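Local coordinates for envelope glycoprotein (PDB 5XEA) that probably attaches Thogoto virus to its host-cell receptor and later drives fusion of the virion with the host membrane, at residues B[79-84]-B[188-193]; B[93-98]-B[136-141]; B[97-102]-B[128-133]; B[150-155]-B[412-417]. All blocks are in the same frame, centred on the assembly; numbering follows the deposited sequence.

Interaction 1 of 4, residues B[79-84]-B[188-193]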
# COMPACT_ATOMS: atom_id res chain seq x y z
N GLU B 79 9.32 12.73 36.35
CA GLU B 79 8.62 11.48 36.60
C GLU B 79 8.70 10.57 35.39
O GLU B 79 9.05 9.39 35.50
CB GLU B 79 7.16 11.75 36.98
CG GLU B 79 6.93 12.25 38.40
CD GLU B 79 5.45 12.34 38.77
OE1 GLU B 79 4.76 13.27 38.30
OE2 GLU B 79 4.98 11.47 39.52
N LEU B 80 8.36 11.11 34.21
CA LEU B 80 8.34 10.29 33.00
C LEU B 80 9.69 9.63 32.76
O LEU B 80 9.76 8.43 32.46
CB LEU B 80 7.94 11.16 31.80
CG LEU B 80 7.42 10.40 30.58
CD1 LEU B 80 6.52 9.27 31.02
CD2 LEU B 80 6.69 11.34 29.65
N LEU B 81 10.77 10.40 32.91
CA LEU B 81 12.12 9.84 32.79
C LEU B 81 12.32 8.66 33.73
O LEU B 81 12.83 7.61 33.33
CB LEU B 81 13.16 10.93 33.04
CG LEU B 81 13.46 11.82 31.83
CD1 LEU B 81 14.20 13.09 32.23
CD2 LEU B 81 14.27 11.05 30.77
N LEU B 82 11.89 8.80 34.99
CA LEU B 82 12.05 7.70 35.93
C LEU B 82 11.15 6.53 35.56
O LEU B 82 11.54 5.37 35.69
CB LEU B 82 11.77 8.18 37.36
CG LEU B 82 11.76 7.12 38.46
CD1 LEU B 82 13.04 6.30 38.48
CD2 LEU B 82 11.50 7.77 39.83
N TRP B 83 9.93 6.82 35.09
CA TRP B 83 9.03 5.75 34.66
C TRP B 83 9.64 4.96 33.51
O TRP B 83 9.62 3.73 33.52
CB TRP B 83 7.68 6.32 34.23
CG TRP B 83 6.80 6.88 35.34
CD1 TRP B 83 7.18 7.20 36.62
CD2 TRP B 83 5.41 7.20 35.23
NE1 TRP B 83 6.09 7.70 37.31
CE2 TRP B 83 5.00 7.70 36.48
CE3 TRP B 83 4.47 7.10 34.20
CZ2 TRP B 83 3.69 8.11 36.73
CZ3 TRP B 83 3.16 7.51 34.45
CH2 TRP B 83 2.78 8.00 35.71
N GLY B 84 10.19 5.66 32.52
CA GLY B 84 10.75 4.98 31.36
C GLY B 84 11.90 4.06 31.72
O GLY B 84 11.96 2.90 31.27
N SER B 188 1.52 12.24 29.44
CA SER B 188 2.66 13.03 29.01
C SER B 188 3.51 12.20 28.05
O SER B 188 3.51 10.97 28.10
CB SER B 188 3.50 13.49 30.21
OG SER B 188 2.73 14.32 31.06
N TYR B 189 4.23 12.90 27.17
CA TYR B 189 5.02 12.28 26.12
C TYR B 189 6.43 12.87 26.12
O TYR B 189 6.61 14.09 26.18
CB TYR B 189 4.41 12.52 24.74
CG TYR B 189 2.96 12.14 24.62
CD1 TYR B 189 2.59 10.91 24.10
CD2 TYR B 189 1.97 13.02 25.01
CE1 TYR B 189 1.24 10.55 23.98
CE2 TYR B 189 0.61 12.67 24.90
CZ TYR B 189 0.26 11.44 24.38
OH TYR B 189 -1.07 11.12 24.28
N LEU B 190 7.42 11.98 26.03
CA LEU B 190 8.81 12.38 25.87
C LEU B 190 9.38 11.70 24.63
O LEU B 190 9.38 10.46 24.55
CB LEU B 190 9.63 12.03 27.12
CG LEU B 190 11.12 12.38 27.10
CD1 LEU B 190 11.37 13.88 26.95
CD2 LEU B 190 11.77 11.85 28.37
N VAL B 191 9.82 12.49 23.66
CA VAL B 191 10.47 11.96 22.45
C VAL B 191 11.96 12.30 22.51
O VAL B 191 12.33 13.48 22.53
CB VAL B 191 9.85 12.52 21.15
CG1 VAL B 191 10.56 11.94 19.94
CG2 VAL B 191 8.39 12.20 21.06
N LYS B 192 12.80 11.26 22.52
CA LYS B 192 14.25 11.39 22.68
C LYS B 192 14.98 10.83 21.46
O LYS B 192 14.66 9.74 20.97
CB LYS B 192 14.70 10.65 23.95
CG LYS B 192 16.18 10.76 24.29
CD LYS B 192 16.61 12.20 24.52
CE LYS B 192 18.13 12.35 24.38
NZ LYS B 192 18.87 11.40 25.25
N ASP B 193 15.99 11.56 20.97
CA ASP B 193 16.83 11.11 19.86
C ASP B 193 18.17 10.64 20.41
O ASP B 193 18.96 11.44 20.92
CB ASP B 193 17.05 12.22 18.84
CG ASP B 193 15.76 12.72 18.25
OD1 ASP B 193 14.81 11.91 18.18
OD2 ASP B 193 15.68 13.90 17.87

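Interaction 2 of 4, residues B[93-98]-B[136-141]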
# COMPACT_ATOMS: atom_id res chain seq x y z
N ASP B 93 -2.56 7.05 47.08
CA ASP B 93 -3.26 6.15 47.99
C ASP B 93 -4.66 5.86 47.46
O ASP B 93 -5.31 6.71 46.85
CB ASP B 93 -3.36 6.75 49.39
CG ASP B 93 -2.00 6.85 50.08
OD1 ASP B 93 -1.20 5.89 49.95
OD2 ASP B 93 -1.74 7.88 50.75
N ILE B 94 -5.13 4.64 47.71
CA ILE B 94 -6.47 4.23 47.32
C ILE B 94 -7.34 4.14 48.56
O ILE B 94 -6.86 3.88 49.67
CB ILE B 94 -6.48 2.89 46.53
CG1 ILE B 94 -6.75 1.71 47.44
CG2 ILE B 94 -5.17 2.70 45.68
CD1 ILE B 94 -7.88 0.82 46.94
N CYS B 95 -8.63 4.40 48.37
CA CYS B 95 -9.60 4.42 49.46
C CYS B 95 -10.79 3.59 49.02
O CYS B 95 -11.42 3.91 48.01
CB CYS B 95 -10.07 5.84 49.79
SG CYS B 95 -8.91 6.83 50.72
N HIS B 96 -11.07 2.54 49.76
CA HIS B 96 -12.25 1.72 49.53
C HIS B 96 -13.28 2.02 50.62
O HIS B 96 -13.08 1.64 51.78
CB HIS B 96 -11.89 0.24 49.52
CG HIS B 96 -13.00 -0.64 49.06
ND1 HIS B 96 -13.93 -1.18 49.92
CD2 HIS B 96 -13.33 -1.08 47.82
CE1 HIS B 96 -14.78 -1.92 49.23
NE2 HIS B 96 -14.44 -1.87 47.95
N ASP B 97 -14.38 2.68 50.24
CA ASP B 97 -15.52 2.89 51.12
C ASP B 97 -15.08 3.48 52.46
O ASP B 97 -15.46 3.02 53.54
CB ASP B 97 -16.31 1.59 51.32
CG ASP B 97 -17.20 1.23 50.12
OD1 ASP B 97 -17.08 1.87 49.06
OD2 ASP B 97 -18.04 0.29 50.22
N CYS B 98 -14.23 4.51 52.39
CA CYS B 98 -13.74 5.21 53.57
C CYS B 98 -14.80 6.22 54.00
O CYS B 98 -14.99 7.24 53.33
CB CYS B 98 -12.42 5.90 53.29
SG CYS B 98 -11.05 4.78 52.85
N CYS B 136 -15.97 7.99 50.85
CA CYS B 136 -14.89 8.36 49.95
C CYS B 136 -14.39 7.11 49.24
O CYS B 136 -14.11 6.09 49.88
CB CYS B 136 -13.75 9.05 50.72
SG CYS B 136 -12.22 9.39 49.80
N ASN B 137 -14.30 7.17 47.92
CA ASN B 137 -13.63 6.12 47.16
C ASN B 137 -12.61 6.78 46.26
O ASN B 137 -12.94 7.71 45.51
CB ASN B 137 -14.63 5.29 46.34
CG ASN B 137 -15.21 4.13 47.13
OD1 ASN B 137 -14.53 3.12 47.36
ND2 ASN B 137 -16.46 4.26 47.56
N ILE B 138 -11.36 6.31 46.34
CA ILE B 138 -10.30 6.74 45.45
C ILE B 138 -9.60 5.52 44.88
O ILE B 138 -9.23 4.60 45.63
CB ILE B 138 -9.27 7.63 46.16
CG1 ILE B 138 -9.93 8.79 46.90
CG2 ILE B 138 -8.20 8.13 45.16
CD1 ILE B 138 -8.92 9.66 47.59
N ASP B 139 -9.37 5.52 43.56
CA ASP B 139 -8.51 4.51 42.94
C ASP B 139 -7.76 5.15 41.79
O ASP B 139 -8.08 6.26 41.33
CB ASP B 139 -9.31 3.27 42.49
CG ASP B 139 -8.42 2.03 42.31
OD1 ASP B 139 -7.20 2.11 42.60
OD2 ASP B 139 -8.96 0.99 41.87
N TRP B 140 -6.71 4.47 41.34
CA TRP B 140 -5.77 5.05 40.40
C TRP B 140 -5.57 4.12 39.21
O TRP B 140 -5.70 2.90 39.33
CB TRP B 140 -4.40 5.31 41.07
CG TRP B 140 -4.47 6.38 42.11
CD1 TRP B 140 -4.93 6.25 43.40
CD2 TRP B 140 -4.13 7.75 41.94
NE1 TRP B 140 -4.86 7.45 44.05
CE2 TRP B 140 -4.39 8.40 43.18
CE3 TRP B 140 -3.61 8.51 40.87
CZ2 TRP B 140 -4.16 9.76 43.37
CZ3 TRP B 140 -3.38 9.86 41.06
CH2 TRP B 140 -3.65 10.47 42.31
N ARG B 141 -5.23 4.72 38.07
CA ARG B 141 -4.68 3.99 36.94
C ARG B 141 -3.39 4.69 36.52
O ARG B 141 -3.26 5.91 36.63
CB ARG B 141 -5.63 3.89 35.75
CG ARG B 141 -5.84 5.21 35.00
CD ARG B 141 -7.09 5.18 34.13
NE ARG B 141 -7.07 4.03 33.22
CZ ARG B 141 -6.75 4.08 31.93
NH1 ARG B 141 -6.43 5.24 31.36
NH2 ARG B 141 -6.76 2.98 31.20

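Interaction 3 of 4, residues B[97-102]-B[128-133]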
# COMPACT_ATOMS: atom_id res chain seq x y z
N ASP B 97 -14.38 2.68 50.24
CA ASP B 97 -15.52 2.89 51.12
C ASP B 97 -15.08 3.48 52.46
O ASP B 97 -15.46 3.02 53.54
CB ASP B 97 -16.31 1.59 51.32
CG ASP B 97 -17.20 1.23 50.12
OD1 ASP B 97 -17.08 1.87 49.06
OD2 ASP B 97 -18.04 0.29 50.22
N CYS B 98 -14.23 4.51 52.39
CA CYS B 98 -13.74 5.21 53.57
C CYS B 98 -14.80 6.22 54.00
O CYS B 98 -14.99 7.24 53.33
CB CYS B 98 -12.42 5.90 53.29
SG CYS B 98 -11.05 4.78 52.85
N TRP B 99 -15.47 5.95 55.11
CA TRP B 99 -16.58 6.78 55.55
C TRP B 99 -16.22 7.49 56.85
O TRP B 99 -15.22 7.19 57.50
CB TRP B 99 -17.86 5.95 55.73
CG TRP B 99 -17.75 4.82 56.70
CD1 TRP B 99 -17.39 3.54 56.43
CD2 TRP B 99 -18.04 4.87 58.11
NE1 TRP B 99 -17.43 2.78 57.58
CE2 TRP B 99 -17.82 3.58 58.62
CE3 TRP B 99 -18.45 5.88 58.98
CZ2 TRP B 99 -18.00 3.27 59.98
CZ3 TRP B 99 -18.63 5.58 60.33
CH2 TRP B 99 -18.41 4.28 60.81
N GLY B 100 -17.06 8.47 57.19
CA GLY B 100 -16.82 9.25 58.40
C GLY B 100 -15.53 10.03 58.28
O GLY B 100 -15.19 10.56 57.21
N SER B 101 -14.78 10.08 59.38
CA SER B 101 -13.56 10.89 59.38
C SER B 101 -12.55 10.43 58.34
O SER B 101 -11.75 11.25 57.88
CB SER B 101 -12.93 10.88 60.77
OG SER B 101 -12.83 9.55 61.23
N ASP B 102 -12.57 9.15 57.95
CA ASP B 102 -11.66 8.69 56.89
C ASP B 102 -11.99 9.28 55.52
O ASP B 102 -11.13 9.29 54.65
CB ASP B 102 -11.66 7.16 56.80
CG ASP B 102 -11.13 6.49 58.07
OD1 ASP B 102 -10.18 7.03 58.67
OD2 ASP B 102 -11.67 5.44 58.47
N ASN B 128 -22.17 4.75 48.81
CA ASN B 128 -22.69 5.79 49.69
C ASN B 128 -23.65 5.15 50.68
O ASN B 128 -24.78 5.61 50.82
CB ASN B 128 -23.41 6.86 48.86
CG ASN B 128 -23.68 8.17 49.63
OD1 ASN B 128 -23.04 8.46 50.64
ND2 ASN B 128 -24.60 8.97 49.09
N TRP B 129 -23.26 4.04 51.32
CA TRP B 129 -24.22 3.22 52.04
C TRP B 129 -24.29 3.54 53.53
O TRP B 129 -25.07 2.90 54.25
CB TRP B 129 -23.93 1.73 51.84
CG TRP B 129 -22.49 1.34 51.98
CD1 TRP B 129 -21.61 1.08 50.96
CD2 TRP B 129 -21.77 1.12 53.20
NE1 TRP B 129 -20.38 0.73 51.47
CE2 TRP B 129 -20.45 0.75 52.84
CE3 TRP B 129 -22.10 1.21 54.56
CZ2 TRP B 129 -19.47 0.47 53.79
CZ3 TRP B 129 -21.12 0.94 55.50
CH2 TRP B 129 -19.82 0.57 55.11
N LYS B 130 -23.49 4.50 54.01
CA LYS B 130 -23.39 4.83 55.43
C LYS B 130 -24.28 6.04 55.69
O LYS B 130 -23.87 7.19 55.49
CB LYS B 130 -21.95 5.09 55.83
CG LYS B 130 -21.76 5.19 57.35
CD LYS B 130 -21.88 3.84 58.01
CE LYS B 130 -21.80 3.96 59.53
NZ LYS B 130 -21.81 2.61 60.17
N PHE B 131 -25.50 5.78 56.15
CA PHE B 131 -26.46 6.85 56.40
C PHE B 131 -25.91 7.87 57.39
O PHE B 131 -25.33 7.51 58.41
CB PHE B 131 -27.77 6.28 56.94
CG PHE B 131 -28.78 7.34 57.27
CD1 PHE B 131 -29.38 8.07 56.26
CD2 PHE B 131 -29.13 7.62 58.60
CE1 PHE B 131 -30.31 9.05 56.55
CE2 PHE B 131 -30.06 8.60 58.90
CZ PHE B 131 -30.66 9.32 57.88
N ALA B 132 -26.11 9.15 57.05
CA ALA B 132 -25.70 10.31 57.83
C ALA B 132 -24.21 10.46 57.91
O ALA B 132 -23.69 11.13 58.82
CB ALA B 132 -26.30 10.29 59.26
N TYR B 133 -23.48 9.85 56.97
CA TYR B 133 -22.04 10.04 56.87
C TYR B 133 -21.63 10.24 55.42
O TYR B 133 -22.37 9.93 54.48
CB TYR B 133 -21.27 8.84 57.44
CG TYR B 133 -21.32 8.69 58.95
CD1 TYR B 133 -20.31 9.19 59.75
CD2 TYR B 133 -22.38 8.02 59.56
CE1 TYR B 133 -20.35 9.06 61.13
CE2 TYR B 133 -22.43 7.87 60.93
CZ TYR B 133 -21.41 8.40 61.71
OH TYR B 133 -21.45 8.26 63.07

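Interaction 4 of 4, residues B[150-155]-B[412-417]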
# COMPACT_ATOMS: atom_id res chain seq x y z
N PHE B 150 9.48 5.59 14.06
CA PHE B 150 10.27 6.14 12.95
C PHE B 150 10.02 7.64 12.84
O PHE B 150 9.09 8.20 13.44
CB PHE B 150 9.94 5.43 11.63
CG PHE B 150 8.49 5.59 11.17
CD1 PHE B 150 8.08 6.70 10.44
CD2 PHE B 150 7.56 4.60 11.45
CE1 PHE B 150 6.76 6.82 10.02
CE2 PHE B 150 6.26 4.71 11.03
CZ PHE B 150 5.85 5.81 10.32
N PHE B 151 10.87 8.30 12.06
CA PHE B 151 10.80 9.75 11.92
C PHE B 151 11.27 10.13 10.53
O PHE B 151 11.71 9.29 9.75
CB PHE B 151 11.64 10.45 13.01
CG PHE B 151 13.12 10.12 12.93
CD1 PHE B 151 13.97 10.91 12.19
CD2 PHE B 151 13.63 9.01 13.59
CE1 PHE B 151 15.34 10.60 12.10
CE2 PHE B 151 14.97 8.69 13.51
CZ PHE B 151 15.83 9.49 12.76
N ASN B 152 11.12 11.42 10.20
CA ASN B 152 11.69 12.01 9.00
C ASN B 152 12.74 13.04 9.40
O ASN B 152 12.77 13.51 10.54
CB ASN B 152 10.63 12.70 8.14
CG ASN B 152 9.73 11.72 7.40
OD1 ASN B 152 10.13 10.58 7.10
ND2 ASN B 152 8.52 12.16 7.09
N LEU B 153 13.60 13.38 8.45
CA LEU B 153 14.38 14.60 8.54
C LEU B 153 13.74 15.66 7.65
O LEU B 153 12.99 15.34 6.73
CB LEU B 153 15.84 14.38 8.13
CG LEU B 153 16.76 13.54 9.03
CD1 LEU B 153 18.19 13.56 8.45
CD2 LEU B 153 16.73 14.00 10.48
N GLN B 154 14.05 16.92 7.93
CA GLN B 154 13.37 18.00 7.23
C GLN B 154 14.20 19.27 7.32
O GLN B 154 14.78 19.57 8.37
CB GLN B 154 11.97 18.23 7.81
CG GLN B 154 11.17 19.32 7.13
CD GLN B 154 9.71 19.35 7.56
OE1 GLN B 154 9.04 18.31 7.61
NE2 GLN B 154 9.21 20.54 7.87
N TRP B 155 14.24 20.01 6.22
CA TRP B 155 14.89 21.31 6.19
C TRP B 155 13.97 22.34 6.82
O TRP B 155 12.84 22.52 6.36
CB TRP B 155 15.21 21.74 4.77
CG TRP B 155 16.37 21.06 4.12
CD1 TRP B 155 16.30 20.09 3.18
CD2 TRP B 155 17.76 21.34 4.31
NE1 TRP B 155 17.56 19.72 2.79
CE2 TRP B 155 18.48 20.48 3.47
CE3 TRP B 155 18.46 22.24 5.13
CZ2 TRP B 155 19.88 20.48 3.41
CZ3 TRP B 155 19.85 22.24 5.07
CH2 TRP B 155 20.54 21.36 4.22
N ASP B 412 12.25 -0.03 1.69
CA ASP B 412 11.77 -0.31 3.05
C ASP B 412 10.44 0.39 3.28
O ASP B 412 10.26 1.56 2.92
CB ASP B 412 12.77 0.15 4.12
CG ASP B 412 14.03 -0.71 4.16
OD1 ASP B 412 13.96 -1.93 3.86
OD2 ASP B 412 15.11 -0.17 4.50
N PHE B 413 9.50 -0.33 3.88
CA PHE B 413 8.20 0.24 4.18
C PHE B 413 8.08 0.42 5.68
O PHE B 413 8.57 -0.40 6.46
CB PHE B 413 7.09 -0.65 3.63
CG PHE B 413 7.23 -0.97 2.17
CD1 PHE B 413 7.24 0.05 1.23
CD2 PHE B 413 7.35 -2.29 1.74
CE1 PHE B 413 7.38 -0.24 -0.12
CE2 PHE B 413 7.47 -2.58 0.39
CZ PHE B 413 7.48 -1.56 -0.54
N ARG B 414 7.45 1.52 6.09
CA ARG B 414 7.41 1.87 7.50
C ARG B 414 6.04 1.69 8.15
O ARG B 414 5.99 1.58 9.37
CB ARG B 414 7.88 3.32 7.70
CG ARG B 414 9.32 3.59 7.17
CD ARG B 414 9.83 4.98 7.55
NE ARG B 414 9.11 6.05 6.86
CZ ARG B 414 9.38 7.33 7.03
NH1 ARG B 414 10.34 7.67 7.87
NH2 ARG B 414 8.69 8.26 6.39
N GLY B 415 4.96 1.65 7.38
CA GLY B 415 3.62 1.55 7.93
C GLY B 415 3.13 2.89 8.45
O GLY B 415 3.87 3.87 8.53
N THR B 416 1.84 2.94 8.83
CA THR B 416 1.32 4.18 9.36
C THR B 416 1.85 4.40 10.77
O THR B 416 2.14 3.46 11.51
CB THR B 416 -0.23 4.20 9.39
OG1 THR B 416 -0.70 3.09 10.16
CG2 THR B 416 -0.83 4.14 8.00
N VAL B 417 1.95 5.68 11.14
CA VAL B 417 2.32 6.07 12.50
C VAL B 417 1.40 5.40 13.52
O VAL B 417 1.86 4.83 14.52
CB VAL B 417 2.29 7.61 12.62
CG1 VAL B 417 2.58 8.05 14.03
CG2 VAL B 417 3.31 8.24 11.66

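Interaction 1 of 4, residues B[79-84]-B[188-193]
Leu-80 and Leu-190 both carry CG anti to the backbone N (chi1 -161° and 180°), whereas Leu-81 has CG anti to its carbonyl carbon, and with these three settings the leucines meet between helix 77-86 and strand 187-192. The motif is a helix packed on one face of the large antiparallel sheet, in an envelope protein of the gp64 family of class III fusogens. The axes of the two short segments run at 70° to each other and come within 9.3 Å, so that one turn of helix touches a short run of strand.

Leu-80 does most of the work through a single methyl. Its CD2 sits over the strand backbone, 3.6 Å from Ser-188 O and 3.7 Å from Leu-190 N, and also reaches Leu-190 CB at 3.9 Å. Ser-188 CB approaches the same methyl from the neighbouring position on this side of the strand, CD2 to CB being 3.9 Å. No hydrogen bond joins helix and strand, so the contact rests on van der Waals packing. The hydroxyl of Ser-188 is buried yet satisfied: OG bonds to Pro-75 O, in the chain leading into the helix, and to Thr-183 OG1. Thr-43 and Phe-181, on the strands flanking 187-192, add further packing to Leu-80, while Tyr-189 points away from the helix and stacks on Trp-182.

Leu-81 lies at the exposed margin, where it slants across Leu-190 and the two CD2 methyls touch at 3.6 Å.

Interaction 2 of 4, residues B[93-98]-B[136-141]
A beta bulge interrupts the antiparallel pairing of strand 95-99 with the long strand 133-156, two residues (His-96 and Asp-97) standing opposite the single Asn-137. On one side of it Cys-95 and Ile-138 form a hydrogen-bonded pair, Cys-95 N to Ile-138 O 2.8 Å and Ile-138 N to Cys-95 O 2.9 Å. On the other, Cys-98 and Cys-136 pair in the same way, with Cys-98 N to Cys-136 O at 3.0 Å and Cys-136 N to Cys-98 O at 2.8 Å.

The side chain of Asn-137 bridges the corner. Its CG lies anti to the carbonyl carbon (chi1 -87°), and the amide then exchanges two bonds with Asp-97: OD1 accepts from Asp-97 N at 2.9 Å, the donor standing well above the amide plane, while ND2 gives to Asp-97 OD1 at 2.9 Å, meeting that oxygen nearly in line with its C-O bond. Carboxylate and amide planes are 72° apart. The other oxygen, Asp-97 OD2, is bound by Trp-129 and Arg-125.

Both pairs turn their side chains to one face of the sheet, so Cys-95, Cys-98, Cys-136 and Ile-138 lie together there, and Cys-136 is fastened by a disulfide to Cys-106. Backbone bonds of Asn-137 and Asp-139 to strand 40-56 make strand 133-156 an inner strand at this point.

Beyond the Cys-95 and Ile-138 pair, Trp-140 NE1 bonds in its ring plane to Asp-93 O at 2.9 Å, entering 54° above the carbonyl plane. Ile-94 CG2 approaches the edge of the same indole, 4.2 Å from Trp-140 CD1.

Interaction 3 of 4, residues B[97-102]-B[128-133]
Trp-99 is held by a lysine laid over one face of its indole and by a tyrosine at its edge, both supplied by one type II turn. Lys-130 CE stands 3.6 Å from the centroid of the six-membered ring and NZ 4.2 Å, so a CH-pi contact and a cation-pi contact share this face. The lysine chain, bent at chi2 and extended beyond, slants over the indole with CG near Trp-99 CD2 and CE3.

The turn runs from Lys-130 to Tyr-133, closed by Tyr-133 N to Lys-130 O at 3.1 Å, and brings the tyrosine to the rim of the same indole. Here the pair is edge-to-face: Trp-99 CE3 and CZ3 point at the tyrosine ring with the planes at 75°, CE3 lying 3.9 Å from Tyr-133 CD1. Gly-100 CA also approaches Tyr-133 CD1, at 3.7 Å.

Trp-129 completes the aromatic cluster, its CH2 4.1 Å from Trp-99 CD1 and the two indole planes oblique, 61° apart. Its NE1 reaches Asp-97 OD2 at 2.7 Å in a nearly straight bond that lies in the ring plane but arrives from above the carboxylate plane. The cluster lies toward the far end of the elongated chain, where Trp-129 packs on Ser-62 and Phe-131 on Leu-59 of the second subunit.

Asp-97 OD2 also forms a salt bridge with Arg-125; these two donors should favour a charged carboxylate, while the ammonium of Lys-130 draws on the electron-rich face of Trp-99.

Interaction 4 of 4, residues B[150-155]-B[412-417]
Arg-414 grips Asn-152 end-on, NH2 and NH1 both donating to the single oxygen OD1, at 2.8 Å from NH2 and 3.0 Å from NH1. The NH2 bond lies in the carbonyl plane of the amide, on a lone pair, whereas NH1 is tilted out of it. Asn-152 OD1 stays close to the guanidinium plane for both donors, and the two flat groups are turned 29° against each other. A third bond, weak and strongly bent, runs from Arg-414 NH1 to Phe-151 O at 2.8 Å.

The bend at chi3 (-68°) places NE near Phe-150 CD1 and CE1, and the two side chains cross obliquely. Arg-414 CB lies over the centre of the Phe-150 ring, 3.9 Å from the centroid, a CH-pi contact. Farther out, one face of the guanidinium meets the ring rim at Phe-150 CD1, 3.6 Å from NH1, with the planes 36° apart. The far end of the ring reaches the backbone and Val-417: Phe-150 CZ lies 3.3 Å from Gly-415 O and 3.8 Å from Val-417 CG2.

This buried contact joins the last part of strand 133-156, where it pairs with strand 159-165, to the loop that precedes helix 421-437. It lies at a subunit boundary of the trimer: Asp-283 of the second subunit makes a salt bridge to Arg-414 NH2, and Asp-284 of that subunit accepts from the backbone N of Arg-414 and of Gly-415. In the same chain Tyr-242 adds a cation-pi contact.

The buried guanidinium of Arg-414 thus meets an amide oxygen, the ring of Tyr-242 and a neighbour's carboxylate, which would be expected to favour its charged form.

All four contacts reach the same large antiparallel sheet. Interactions 2 and 3 adjoin, their centres 13 Å apart; they share Asp-97 and Cys-98, and the carboxylate of Asp-97 serves both. Strand 133-156 carries one side of interactions 2 and 4, whose centres are 43 Å apart. Interaction 1 lies between these ends, with centres 27 Å from interaction 2 and 21 Å from interaction 4, and packs a helix on the sheet. Interactions 3 and 4, 55 Å apart between centres, both touch the second subunit, so that subunit is met both near the centre of the chain (the centre of interaction 4 is 5 Å from it) and far out (that of interaction 3, 58 Å).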